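DTDP-4-amino-4,6-dideoxyglucose formyltransferase (Shewanella sp. FDAARGOS_354, PDB 6V2T) probably transfers a formyl group from a folate cofactor to the sugar amine of dTDP-4-amino-4,6-dideoxyglucose, a step linked to O-antigen synthesis. Local coordinates at residues P123-W128 with E205-G211; P119-P123 with F159-V163; S240-N246 with Y258-S262. One frame throughout, in Å; residues are numbered along the deposited sequence.

Interaction 1: residues P123-W128 with E205-G211; sequences PHNRGW and EKGNYNG. With 0FX (dTDP-4-amino-4,6-dideoxyglucose), chain G; FOL (folic acid), chain H.
Residues 123-128 and 205-211 pair as two short parallel strands, Arg-126 beside Tyr-209 and Gly-127 beside Asn-210, on the rim of the active site. Asn-210 N gives to Arg-126 O and Trp-128 N to Asn-210 O, while Asn-208 N meets Pro-123 O at 3.1 Å. Next to this ladder three asparagines interlock. Asn-208 OD1 accepts the backbone N of Asn-125 (2.9 Å), and Asn-208 ND2 runs almost straight, at 177°, to Asn-125 OD1. Asn-210 ND2 lies 3.2 Å from Asn-125 OD1, on the opposite face of its amide plane from Asn-208 ND2; Asn-137 adds a further donor, so the orientation of this buried amide is well fixed. Arg-126 bends at chi3 (48°), which brings NH1 to Lys-206 O (3.1 Å) and lays one guanidinium face over Tyr-209 CB; its NH2 binds Ile-152 O. Gly-127 CA sits 3.4 Å from Tyr-209 CE2. At the far end the Trp-128 ring has the sugar amine N4A of the nucleotide sugar over one face, 3.6 Å above its plane, and folate at its edge. The short parallel pair places Trp-128 and Tyr-209 at one wall of the ligand pocket of a sugar N-formyltransferase.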
loop_
_atom_site.group_PDB
_atom_site.type_symbol
_atom_site.label_atom_id
_atom_site.label_comp_id
_atom_site.label_asym_id
_atom_site.label_seq_id
_atom_site.Cartn_x
_atom_site.Cartn_y
_atom_site.Cartn_z
ATOM N N PRO B 123 -30.239 -1.472 -8.376
ATOM C CA PRO B 123 -30.439 -1.517 -6.918
ATOM C C PRO B 123 -29.377 -2.270 -6.086
ATOM O O PRO B 123 -29.641 -2.652 -4.913
ATOM C CB PRO B 123 -31.775 -2.267 -6.860
ATOM C CG PRO B 123 -31.651 -3.297 -7.979
ATOM C CD PRO B 123 -30.878 -2.601 -9.075
ATOM N N HIS B 124 -28.222 -2.543 -6.696
ATOM C CA HIS B 124 -27.125 -3.356 -6.114
ATOM C C HIS B 124 -26.256 -2.489 -5.198
ATOM O O HIS B 124 -25.740 -1.451 -5.683
ATOM C CB HIS B 124 -26.252 -3.925 -7.239
ATOM C CG HIS B 124 -27.056 -4.581 -8.315
ATOM N ND1 HIS B 124 -27.803 -5.711 -8.067
ATOM C CD2 HIS B 124 -27.229 -4.267 -9.622
ATOM C CE1 HIS B 124 -28.408 -6.079 -9.182
ATOM N NE2 HIS B 124 -28.055 -5.208 -10.161
ATOM N N ASN B 125 -26.108 -2.878 -3.937
ATOM C CA ASN B 125 -25.202 -2.201 -2.973
ATOM C C ASN B 125 -25.583 -0.718 -2.951
ATOM O O ASN B 125 -24.699 0.147 -3.116
ATOM C CB ASN B 125 -23.723 -2.440 -3.306
ATOM C CG ASN B 125 -23.298 -3.889 -3.174
ATOM O OD1 ASN B 125 -23.825 -4.593 -2.318
ATOM N ND2 ASN B 125 -22.342 -4.330 -3.981
ATOM N N ARG B 126 -26.879 -0.469 -2.791
ATOM C CA ARG B 126 -27.428 0.841 -2.387
ATOM C C ARG B 126 -26.732 1.240 -1.079
ATOM O O ARG B 126 -26.302 0.350 -0.327
ATOM C CB ARG B 126 -28.952 0.795 -2.229
ATOM C CG ARG B 126 -29.727 0.518 -3.519
ATOM C CD ARG B 126 -31.126 -0.027 -3.275
ATOM N NE ARG B 126 -31.769 0.803 -2.278
ATOM C CZ ARG B 126 -32.535 0.367 -1.278
ATOM N NH1 ARG B 126 -32.881 -0.908 -1.192
ATOM N NH2 ARG B 126 -32.937 1.218 -0.359
ATOM N N GLY B 127 -26.630 2.545 -0.822
ATOM C CA GLY B 127 -26.100 3.085 0.449
ATOM C C GLY B 127 -24.604 3.275 0.432
ATOM O O GLY B 127 -24.124 3.874 -0.511
ATOM N N TRP B 128 -23.879 2.815 1.454
ATOM C CA TRP B 128 -22.489 3.269 1.707
ATOM C C TRP B 128 -21.454 2.585 0.817
ATOM O O TRP B 128 -21.450 1.356 0.696
ATOM C CB TRP B 128 -22.141 3.115 3.179
ATOM C CG TRP B 128 -22.813 4.207 3.930
ATOM C CD1 TRP B 128 -24.118 4.260 4.339
ATOM C CD2 TRP B 128 -22.235 5.482 4.216
ATOM N NE1 TRP B 128 -24.363 5.466 4.947
ATOM C CE2 TRP B 128 -23.225 6.232 4.892
ATOM C CE3 TRP B 128 -20.947 6.008 4.075
ATOM C CZ2 TRP B 128 -22.969 7.515 5.380
ATOM C CZ3 TRP B 128 -20.700 7.274 4.558
ATOM C CH2 TRP B 128 -21.700 8.014 5.191
ATOM N N GLU B 205 -37.451 -4.694 -8.436
ATOM C CA GLU B 205 -36.235 -5.348 -7.874
ATOM C C GLU B 205 -35.733 -4.490 -6.698
ATOM O O GLU B 205 -35.292 -3.356 -6.945
ATOM C CB GLU B 205 -35.250 -5.464 -9.034
ATOM C CG GLU B 205 -34.061 -6.376 -8.801
ATOM C CD GLU B 205 -33.025 -6.242 -9.918
ATOM O OE1 GLU B 205 -31.957 -6.909 -9.841
ATOM O OE2 GLU B 205 -33.273 -5.434 -10.862
ATOM N N LYS B 206 -35.803 -4.946 -5.448
ATOM C CA LYS B 206 -35.504 -4.051 -4.284
ATOM C C LYS B 206 -33.990 -3.844 -4.131
ATOM O O LYS B 206 -33.583 -2.780 -3.597
ATOM C CB LYS B 206 -36.008 -4.597 -2.947
ATOM C CG LYS B 206 -37.103 -3.754 -2.315
ATOM C CD LYS B 206 -36.655 -2.359 -1.924
ATOM C CE LYS B 206 -37.654 -1.293 -2.317
ATOM N NZ LYS B 206 -37.598 -0.125 -1.409
ATOM N N GLY B 207 -33.228 -4.874 -4.496
ATOM C CA GLY B 207 -31.776 -4.990 -4.326
ATOM C C GLY B 207 -31.387 -5.087 -2.867
ATOM O O GLY B 207 -32.135 -5.689 -2.080
ATOM N N ASN B 208 -30.315 -4.411 -2.478
ATOM C CA ASN B 208 -29.737 -4.546 -1.116
ATOM C C ASN B 208 -29.112 -3.210 -0.727
ATOM O O ASN B 208 -28.516 -2.540 -1.595
ATOM C CB ASN B 208 -28.736 -5.700 -1.043
ATOM C CG ASN B 208 -27.466 -5.397 -1.812
ATOM O OD1 ASN B 208 -27.500 -5.259 -3.028
ATOM N ND2 ASN B 208 -26.370 -5.254 -1.094
ATOM N N TYR B 209 -29.286 -2.840 0.529
ATOM C CA TYR B 209 -28.753 -1.594 1.129
ATOM C C TYR B 209 -27.681 -1.957 2.164
ATOM O O TYR B 209 -27.904 -2.839 3.028
ATOM C CB TYR B 209 -29.908 -0.776 1.697
ATOM C CG TYR B 209 -29.455 0.482 2.394
ATOM C CD1 TYR B 209 -29.138 0.479 3.734
ATOM C CD2 TYR B 209 -29.321 1.672 1.708
ATOM C CE1 TYR B 209 -28.667 1.615 4.382
ATOM C CE2 TYR B 209 -28.856 2.816 2.335
ATOM C CZ TYR B 209 -28.526 2.799 3.676
ATOM O OH TYR B 209 -28.072 3.942 4.282
ATOM N N ASN B 210 -26.531 -1.284 2.090
ATOM C CA ASN B 210 -25.436 -1.378 3.082
ATOM C C ASN B 210 -25.416 -0.071 3.855
ATOM O O ASN B 210 -25.390 0.968 3.215
ATOM C CB ASN B 210 -24.093 -1.590 2.394
ATOM C CG ASN B 210 -24.075 -2.891 1.637
ATOM O OD1 ASN B 210 -24.370 -3.935 2.219
ATOM N ND2 ASN B 210 -23.856 -2.824 0.341
ATOM N N GLY B 211 -25.442 -0.129 5.176
ATOM C CA GLY B 211 -25.342 1.073 6.004
ATOM C C GLY B 211 -23.916 1.332 6.442
ATOM O O GLY B 211 -23.047 0.452 6.277
HETATM O O4P 0FX G . -18.524 9.440 -2.252
HETATM P P2 0FX G . -18.390 10.654 -1.329
HETATM O O3P 0FX G . -18.699 11.944 -2.019
HETATM O O1G 0FX G . -19.522 10.387 -0.274
HETATM C C1G 0FX G . -20.501 11.402 -0.064
HETATM C C2G 0FX G . -20.649 11.495 1.442
HETATM O O2G 0FX G . -19.438 11.867 2.126
HETATM C C3G 0FX G . -21.081 10.121 1.923
HETATM O O3G 0FX G . -21.329 10.239 3.332
HETATM C C4G 0FX G . -22.307 9.605 1.144
HETATM N N4A 0FX G . -22.509 8.187 1.455
HETATM C C5G 0FX G . -22.202 9.714 -0.372
HETATM C C6G 0FX G . -23.554 9.398 -1.042
HETATM O O5G 0FX G . -21.747 11.030 -0.701
HETATM O OPP 0FX G . -16.923 11.104 -0.602
HETATM P P 0FX G . -16.515 10.176 0.594
HETATM O O1P 0FX G . -17.389 10.093 1.755
HETATM O O2P 0FX G . -15.218 10.723 1.127
HETATM O O5 0FX G . -16.063 8.733 0.144
HETATM C C5 0FX G . -15.346 8.535 -1.046
HETATM C C4 0FX G . -14.660 7.168 -0.931
HETATM O O4 0FX G . -13.623 7.175 0.052
HETATM C C3 0FX G . -15.580 6.034 -0.446
HETATM O O3 0FX G . -16.393 5.515 -1.489
HETATM C C2 0FX G . -14.616 4.998 0.185
HETATM C C1 0FX G . -13.480 5.940 0.670
HETATM N N11 0FX G . -13.571 6.119 2.112
HETATM C C61 0FX G . -14.132 7.214 2.671
HETATM C C51 0FX G . -14.162 7.328 4.060
HETATM C C5A 0FX G . -14.802 8.550 4.709
HETATM C C21 0FX G . -13.039 5.151 2.868
HETATM O O21 0FX G . -12.489 4.069 2.262
HETATM N N31 0FX G . -13.061 5.215 4.221
HETATM C C41 0FX G . -13.614 6.296 4.832
HETATM O O41 0FX G . -13.672 6.317 6.196
HETATM N N1 FOL H . -32.400 11.202 0.576
HETATM C C2 FOL H . -33.472 10.458 0.258
HETATM N NA2 FOL H . -34.620 10.653 0.898
HETATM N N3 FOL H . -33.418 9.531 -0.746
HETATM C C4 FOL H . -32.262 9.304 -1.389
HETATM O O4 FOL H . -32.310 8.431 -2.295
HETATM C C4A FOL H . -31.140 10.064 -1.074
HETATM N N5 FOL H . -29.952 9.877 -1.650
HETATM C C6 FOL H . -28.695 10.378 -1.082
HETATM C C7 FOL H . -28.989 11.753 -0.455
HETATM N N8 FOL H . -30.207 11.781 0.308
HETATM C C8A FOL H . -31.251 11.023 -0.061
HETATM C C9 FOL H . -27.929 9.294 -0.237
HETATM N N10 FOL H . -27.184 9.862 0.890
HETATM C C11 FOL H . -26.835 8.309 4.786
HETATM C C12 FOL H . -26.264 9.532 4.426
HETATM C C13 FOL H . -26.381 10.021 3.120
HETATM C C14 FOL H . -27.081 9.330 2.152
HETATM C C15 FOL H . -27.672 8.126 2.521
HETATM C C16 FOL H . -27.552 7.620 3.818
HETATM C C FOL H . -26.734 7.794 6.202
HETATM O O FOL H . -26.492 8.620 7.054
HETATM N N FOL H . -26.978 6.528 6.552
HETATM O O HOH W 1 -23.075 -0.323 -0.575
#

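Interaction 2: residues P119-P123 with F159-V163; sequences PGLNP and FQKEV
The flat amide of Gln-160 meets Leu-121 and the carbonyl of Asn-122: methyl CD1 of Leu-121 lies over one face of the Gln-160 amide, 3.5 Å from NE2 and 3.7 Å from CD, while the Asn-122 carbonyl lies at the amide edge. There Gln-160 NE2 gives a hydrogen bond to Asn-122 O, 3.2 Å long and nearly straight at 171°. The acceptor lies in the amide plane and the donor in the carbonyl plane, on a lone pair, so both flat groups are used in their favoured directions. A water closes the other side of the link, donating to Asn-122 O (2.6 Å) and to Gln-160 OE1 (2.8 Å). Both polar ends of the glutamine are thereby tied to one backbone oxygen, directly and through the water, which fixes how the amide is flipped. Its CG lies between the backbone N and the carbonyl carbon (chi1 76°), and the extended chain beyond carries the amide across to the loop. Leu-121 crosses that chain at about a right angle; its second methyl, CD2, rests 3.9 Å from Glu-162 CB.

Thr-144 on the adjacent strand 141-147 stitches the pieces together: its hydroxyl is hydrogen-bonded to Gln-160 NE2, Asn-122 N and Gly-120 O. The loop after strand 113-118 is thus held against 157-163, an outermost strand of the mixed sheet, with strand 141-147 lying between 113-118 and 157-163 in the sheet and helix 171-194 packing on Pro-119 and Val-163.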
loop_
_atom_site.group_PDB
_atom_site.type_symbol
_atom_site.label_atom_id
_atom_site.label_comp_id
_atom_site.label_asym_id
_atom_site.label_seq_id
_atom_site.Cartn_x
_atom_site.Cartn_y
_atom_site.Cartn_z
ATOM N N PRO B 119 -22.998 7.033 -6.601
ATOM C CA PRO B 119 -21.856 6.265 -7.087
ATOM C C PRO B 119 -21.970 4.746 -6.890
ATOM O O PRO B 119 -21.004 4.129 -6.508
ATOM C CB PRO B 119 -20.717 6.888 -6.294
ATOM C CG PRO B 119 -21.339 7.190 -4.941
ATOM C CD PRO B 119 -22.731 7.680 -5.292
ATOM N N GLY B 120 -23.162 4.203 -7.137
ATOM C CA GLY B 120 -23.437 2.755 -7.256
ATOM C C GLY B 120 -24.372 2.493 -8.427
ATOM O O GLY B 120 -24.885 3.461 -9.012
ATOM N N LEU B 121 -24.529 1.224 -8.798
ATOM C CA LEU B 121 -25.503 0.777 -9.814
ATOM C C LEU B 121 -26.745 0.235 -9.103
ATOM O O LEU B 121 -26.764 -0.974 -8.770
ATOM C CB LEU B 121 -24.857 -0.282 -10.711
ATOM C CG LEU B 121 -25.587 -0.480 -12.046
ATOM C CD1 LEU B 121 -25.359 0.686 -12.971
ATOM C CD2 LEU B 121 -25.165 -1.763 -12.717
ATOM N N ASN B 122 -27.731 1.091 -8.880
ATOM C CA ASN B 122 -29.011 0.690 -8.221
ATOM C C ASN B 122 -29.611 -0.457 -9.016
ATOM O O ASN B 122 -29.533 -0.447 -10.242
ATOM C CB ASN B 122 -29.941 1.883 -8.072
ATOM C CG ASN B 122 -29.443 2.853 -7.016
ATOM O OD1 ASN B 122 -28.471 2.580 -6.308
ATOM N ND2 ASN B 122 -30.082 4.007 -6.934
ATOM N N PRO B 123 -30.239 -1.472 -8.376
ATOM C CA PRO B 123 -30.439 -1.517 -6.918
ATOM C C PRO B 123 -29.377 -2.270 -6.086
ATOM O O PRO B 123 -29.641 -2.652 -4.913
ATOM C CB PRO B 123 -31.775 -2.267 -6.860
ATOM C CG PRO B 123 -31.651 -3.297 -7.979
ATOM C CD PRO B 123 -30.878 -2.601 -9.075
ATOM N N PHE B 159 -30.936 7.621 -15.526
ATOM C CA PHE B 159 -29.765 7.213 -16.334
ATOM C C PHE B 159 -28.863 6.383 -15.444
ATOM O O PHE B 159 -28.785 6.724 -14.248
ATOM C CB PHE B 159 -28.990 8.436 -16.822
ATOM C CG PHE B 159 -29.831 9.365 -17.647
ATOM C CD1 PHE B 159 -30.073 9.110 -18.991
ATOM C CD2 PHE B 159 -30.404 10.475 -17.073
ATOM C CE1 PHE B 159 -30.861 9.974 -19.741
ATOM C CE2 PHE B 159 -31.209 11.324 -17.821
ATOM C CZ PHE B 159 -31.416 11.082 -19.158
ATOM N N GLN B 160 -28.216 5.350 -15.968
ATOM C CA GLN B 160 -27.172 4.656 -15.180
ATOM C C GLN B 160 -26.177 3.985 -16.125
ATOM O O GLN B 160 -26.563 3.631 -17.268
ATOM C CB GLN B 160 -27.800 3.702 -14.159
ATOM C CG GLN B 160 -28.338 2.412 -14.725
ATOM C CD GLN B 160 -28.874 1.470 -13.661
ATOM O OE1 GLN B 160 -29.454 0.451 -14.003
ATOM N NE2 GLN B 160 -28.685 1.768 -12.374
ATOM N N LYS B 161 -24.953 3.797 -15.639
ATOM C CA LYS B 161 -23.889 3.095 -16.389
ATOM C C LYS B 161 -23.028 2.281 -15.436
ATOM O O LYS B 161 -22.559 2.821 -14.431
ATOM C CB LYS B 161 -23.076 4.103 -17.205
ATOM C CG LYS B 161 -22.072 3.435 -18.153
ATOM C CD LYS B 161 -21.516 4.320 -19.263
ATOM C CE LYS B 161 -21.887 5.793 -19.149
ATOM N NZ LYS B 161 -21.171 6.652 -20.122
ATOM N N GLU B 162 -22.884 1.003 -15.747
ATOM C CA GLU B 162 -22.042 0.044 -15.022
ATOM C C GLU B 162 -20.590 0.372 -15.356
ATOM O O GLU B 162 -20.317 0.860 -16.460
ATOM C CB GLU B 162 -22.409 -1.374 -15.414
ATOM C CG GLU B 162 -21.495 -2.411 -14.789
ATOM C CD GLU B 162 -21.995 -3.837 -14.836
ATOM O OE1 GLU B 162 -22.973 -4.080 -15.554
ATOM O OE2 GLU B 162 -21.450 -4.688 -14.097
ATOM N N VAL B 163 -19.706 0.171 -14.397
ATOM C CA VAL B 163 -18.245 0.216 -14.639
ATOM C C VAL B 163 -17.726 -1.152 -14.242
ATOM O O VAL B 163 -18.273 -1.814 -13.339
ATOM C CB VAL B 163 -17.539 1.384 -13.916
ATOM C CG1 VAL B 163 -18.283 2.690 -14.087
ATOM C CG2 VAL B 163 -17.313 1.090 -12.453
HETATM O O HOH W 2 -30.140 -1.688 -12.395
#

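Interaction 3: residues S240-N246 with Y258-S262; sequences SHGDFNN and YIRLS. With 0FX (dTDP-4-amino-4,6-dideoxyglucose), chain G; PO4 (phosphate ion), chain F.
Arg-260 takes hold of the 240-246 loop side-on, NE and NH1 both giving to Phe-244 O at 3.0 and 3.2 Å from the same face of that carbonyl. NH1 also comes unusually close to Asn-245 OD1, a doubtful contact; the amide and guanidinium planes stand 77° apart. An extended chain from CG to NE carries the arginine this far. Beside it, Asn-245 CB makes a CH-pi contact over the Tyr-258 ring, 4.0 Å from its centroid, while Asn-246 O lies near the ring edge. At Leu-261, the backbone N donates to Ser-240 OG (2.9 Å), and that hydroxyl is also hydrogen-bonded to Leu-236 O in helix 229-238.

The loop contains a type II' beta turn from His-241 to Phe-244, with Gly-242 at positive phi. It presents three residues to the nucleotide: deoxyribose C1 lies over the centre of one His-241 ring face, thymine C61 sits 3.4 Å above one face of the Phe-244 ring, and Asn-246 reads the base edge through OD1 to N31 (2.9 Å) and ND2 to O21 (2.8 Å). Further out, strand 256-266 continues as an antiparallel ladder into the second subunit, whose Glu-264 forms a salt bridge with Arg-260 NH2.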
loop_
_atom_site.group_PDB
_atom_site.type_symbol
_atom_site.label_atom_id
_atom_site.label_comp_id
_atom_site.label_asym_id
_atom_site.label_seq_id
_atom_site.Cartn_x
_atom_site.Cartn_y
_atom_site.Cartn_z
ATOM N N SER B 240 -9.145 -1.046 1.057
ATOM C CA SER B 240 -7.954 -0.219 0.773
ATOM C C SER B 240 -8.351 0.925 -0.139
ATOM O O SER B 240 -8.844 0.684 -1.256
ATOM C CB SER B 240 -6.836 -1.032 0.236
ATOM O OG SER B 240 -6.517 -2.039 1.172
ATOM N N HIS B 241 -8.215 2.139 0.365
ATOM C CA HIS B 241 -8.609 3.359 -0.386
ATOM C C HIS B 241 -7.678 4.482 0.052
ATOM O O HIS B 241 -8.032 5.199 1.017
ATOM C CB HIS B 241 -10.068 3.700 -0.144
ATOM C CG HIS B 241 -10.634 4.738 -1.047
ATOM N ND1 HIS B 241 -11.677 4.447 -1.927
ATOM C CD2 HIS B 241 -10.335 6.059 -1.203
ATOM C CE1 HIS B 241 -11.978 5.551 -2.604
ATOM N NE2 HIS B 241 -11.169 6.561 -2.177
ATOM N N GLY B 242 -6.558 4.602 -0.635
ATOM C CA GLY B 242 -5.544 5.646 -0.368
ATOM C C GLY B 242 -5.100 5.565 1.079
ATOM O O GLY B 242 -4.807 4.447 1.541
ATOM N N ASP B 243 -5.177 6.675 1.817
ATOM C CA ASP B 243 -4.648 6.750 3.202
ATOM C C ASP B 243 -5.750 6.524 4.227
ATOM O O ASP B 243 -5.432 6.635 5.436
ATOM C CB ASP B 243 -3.978 8.096 3.465
ATOM C CG ASP B 243 -2.621 8.169 2.800
ATOM O OD1 ASP B 243 -1.925 7.129 2.782
ATOM O OD2 ASP B 243 -2.292 9.240 2.282
ATOM N N PHE B 244 -6.968 6.165 3.804
ATOM C CA PHE B 244 -8.082 5.938 4.762
ATOM C C PHE B 244 -7.654 4.828 5.720
ATOM O O PHE B 244 -7.000 3.869 5.291
ATOM C CB PHE B 244 -9.415 5.692 4.040
ATOM C CG PHE B 244 -10.119 6.957 3.617
ATOM C CD1 PHE B 244 -10.320 7.250 2.275
ATOM C CD2 PHE B 244 -10.560 7.867 4.567
ATOM C CE1 PHE B 244 -10.939 8.428 1.885
ATOM C CE2 PHE B 244 -11.195 9.042 4.180
ATOM C CZ PHE B 244 -11.383 9.313 2.840
ATOM N N ASN B 245 -8.000 4.994 6.996
ATOM C CA ASN B 245 -7.799 3.999 8.075
ATOM C C ASN B 245 -9.015 3.098 8.076
ATOM O O ASN B 245 -10.025 3.489 8.666
ATOM C CB ASN B 245 -7.593 4.696 9.427
ATOM C CG ASN B 245 -6.326 5.523 9.442
ATOM O OD1 ASN B 245 -5.224 4.978 9.492
ATOM N ND2 ASN B 245 -6.474 6.834 9.388
ATOM N N ASN B 246 -8.985 2.015 7.310
ATOM C CA ASN B 246 -10.196 1.173 7.159
ATOM C C ASN B 246 -9.986 -0.134 7.921
ATOM O O ASN B 246 -10.420 -0.220 9.090
ATOM C CB ASN B 246 -10.595 1.025 5.688
ATOM C CG ASN B 246 -11.057 2.310 5.034
ATOM O OD1 ASN B 246 -11.617 3.201 5.680
ATOM N ND2 ASN B 246 -10.836 2.415 3.738
ATOM N N TYR B 258 -3.774 -1.209 11.508
ATOM C CA TYR B 258 -4.478 -0.952 10.221
ATOM C C TYR B 258 -3.720 -1.650 9.087
ATOM O O TYR B 258 -2.458 -1.535 8.983
ATOM C CB TYR B 258 -4.700 0.545 9.970
ATOM C CG TYR B 258 -5.721 1.146 10.902
ATOM C CD1 TYR B 258 -7.076 1.142 10.594
ATOM C CD2 TYR B 258 -5.341 1.656 12.134
ATOM C CE1 TYR B 258 -8.013 1.683 11.461
ATOM C CE2 TYR B 258 -6.265 2.192 13.012
ATOM C CZ TYR B 258 -7.604 2.216 12.671
ATOM O OH TYR B 258 -8.515 2.729 13.536
ATOM N N ILE B 259 -4.494 -2.346 8.249
ATOM C CA ILE B 259 -3.992 -3.135 7.099
ATOM C C ILE B 259 -4.480 -2.484 5.810
ATOM O O ILE B 259 -5.687 -2.261 5.692
ATOM C CB ILE B 259 -4.468 -4.593 7.221
ATOM C CG1 ILE B 259 -3.992 -5.224 8.528
ATOM C CG2 ILE B 259 -4.025 -5.403 6.017
ATOM C CD1 ILE B 259 -2.495 -5.476 8.579
ATOM N N ARG B 260 -3.567 -2.263 4.863
ATOM C CA ARG B 260 -3.860 -1.754 3.507
ATOM C C ARG B 260 -3.154 -2.709 2.549
ATOM O O ARG B 260 -2.086 -3.261 2.930
ATOM C CB ARG B 260 -3.393 -0.309 3.324
ATOM C CG ARG B 260 -4.114 0.701 4.206
ATOM C CD ARG B 260 -3.491 2.104 4.233
ATOM N NE ARG B 260 -4.190 2.923 5.232
ATOM C CZ ARG B 260 -3.830 3.067 6.533
ATOM N NH1 ARG B 260 -4.561 3.814 7.337
ATOM N NH2 ARG B 260 -2.745 2.487 7.044
ATOM N N LEU B 261 -3.717 -2.875 1.365
ATOM C CA LEU B 261 -3.154 -3.759 0.308
ATOM C C LEU B 261 -3.199 -3.007 -1.011
ATOM O O LEU B 261 -4.182 -2.278 -1.260
ATOM C CB LEU B 261 -3.982 -5.050 0.253
ATOM C CG LEU B 261 -3.489 -6.138 -0.706
ATOM C CD1 LEU B 261 -3.585 -7.501 -0.055
ATOM C CD2 LEU B 261 -4.289 -6.125 -1.998
ATOM N N SER B 262 -2.174 -3.163 -1.833
ATOM C CA SER B 262 -2.175 -2.670 -3.230
ATOM C C SER B 262 -2.090 -3.879 -4.157
ATOM O O SER B 262 -1.470 -4.877 -3.759
ATOM C CB SER B 262 -1.004 -1.763 -3.486
ATOM O OG SER B 262 0.187 -2.475 -3.211
HETATM O O4P 0FX G . -18.524 9.440 -2.252
HETATM P P2 0FX G . -18.390 10.654 -1.329
HETATM O O3P 0FX G . -18.699 11.944 -2.019
HETATM O O1G 0FX G . -19.522 10.387 -0.274
HETATM C C1G 0FX G . -20.501 11.402 -0.064
HETATM C C2G 0FX G . -20.649 11.495 1.442
HETATM O O2G 0FX G . -19.438 11.867 2.126
HETATM C C3G 0FX G . -21.081 10.121 1.923
HETATM O O3G 0FX G . -21.329 10.239 3.332
HETATM C C4G 0FX G . -22.307 9.605 1.144
HETATM N N4A 0FX G . -22.509 8.187 1.455
HETATM C C5G 0FX G . -22.202 9.714 -0.372
HETATM C C6G 0FX G . -23.554 9.398 -1.042
HETATM O O5G 0FX G . -21.747 11.030 -0.701
HETATM O OPP 0FX G . -16.923 11.104 -0.602
HETATM P P 0FX G . -16.515 10.176 0.594
HETATM O O1P 0FX G . -17.389 10.093 1.755
HETATM O O2P 0FX G . -15.218 10.723 1.127
HETATM O O5 0FX G . -16.063 8.733 0.144
HETATM C C5 0FX G . -15.346 8.535 -1.046
HETATM C C4 0FX G . -14.660 7.168 -0.931
HETATM O O4 0FX G . -13.623 7.175 0.052
HETATM C C3 0FX G . -15.580 6.034 -0.446
HETATM O O3 0FX G . -16.393 5.515 -1.489
HETATM C C2 0FX G . -14.616 4.998 0.185
HETATM C C1 0FX G . -13.480 5.940 0.670
HETATM N N11 0FX G . -13.571 6.119 2.112
HETATM C C61 0FX G . -14.132 7.214 2.671
HETATM C C51 0FX G . -14.162 7.328 4.060
HETATM C C5A 0FX G . -14.802 8.550 4.709
HETATM C C21 0FX G . -13.039 5.151 2.868
HETATM O O21 0FX G . -12.489 4.069 2.262
HETATM N N31 0FX G . -13.061 5.215 4.221
HETATM C C41 0FX G . -13.614 6.296 4.832
HETATM O O41 0FX G . -13.672 6.317 6.196
HETATM P P PO4 F . 0.305 -0.574 0.488
HETATM O O1 PO4 F . -0.272 -0.108 1.840
HETATM O O2 PO4 F . -0.247 0.343 -0.614
HETATM O O3 PO4 F . 1.845 -0.511 0.502
HETATM O O4 PO4 F . -0.109 -2.010 0.220
#

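Overall arrangement
Interactions 1 and 2 share Pro-123 and have centres about 11 Å apart; their segments alternate along the chain, so the run 119-128 is tied first to strand 157-163 of the mixed sheet and then to the later segment 205-211. Interaction 3 follows both in sequence, with its centre about 23 Å from that of interaction 1 and 25 Å from that of interaction 2, in the C-terminal dimerization region. The nucleotide sugar spans the gap: its amino sugar reaches Trp-128 in interaction 1, its thymine the 240-246 loop in interaction 3. One ligand therefore bridges the formyltransferase core and the part of the chain that pairs with the second subunit.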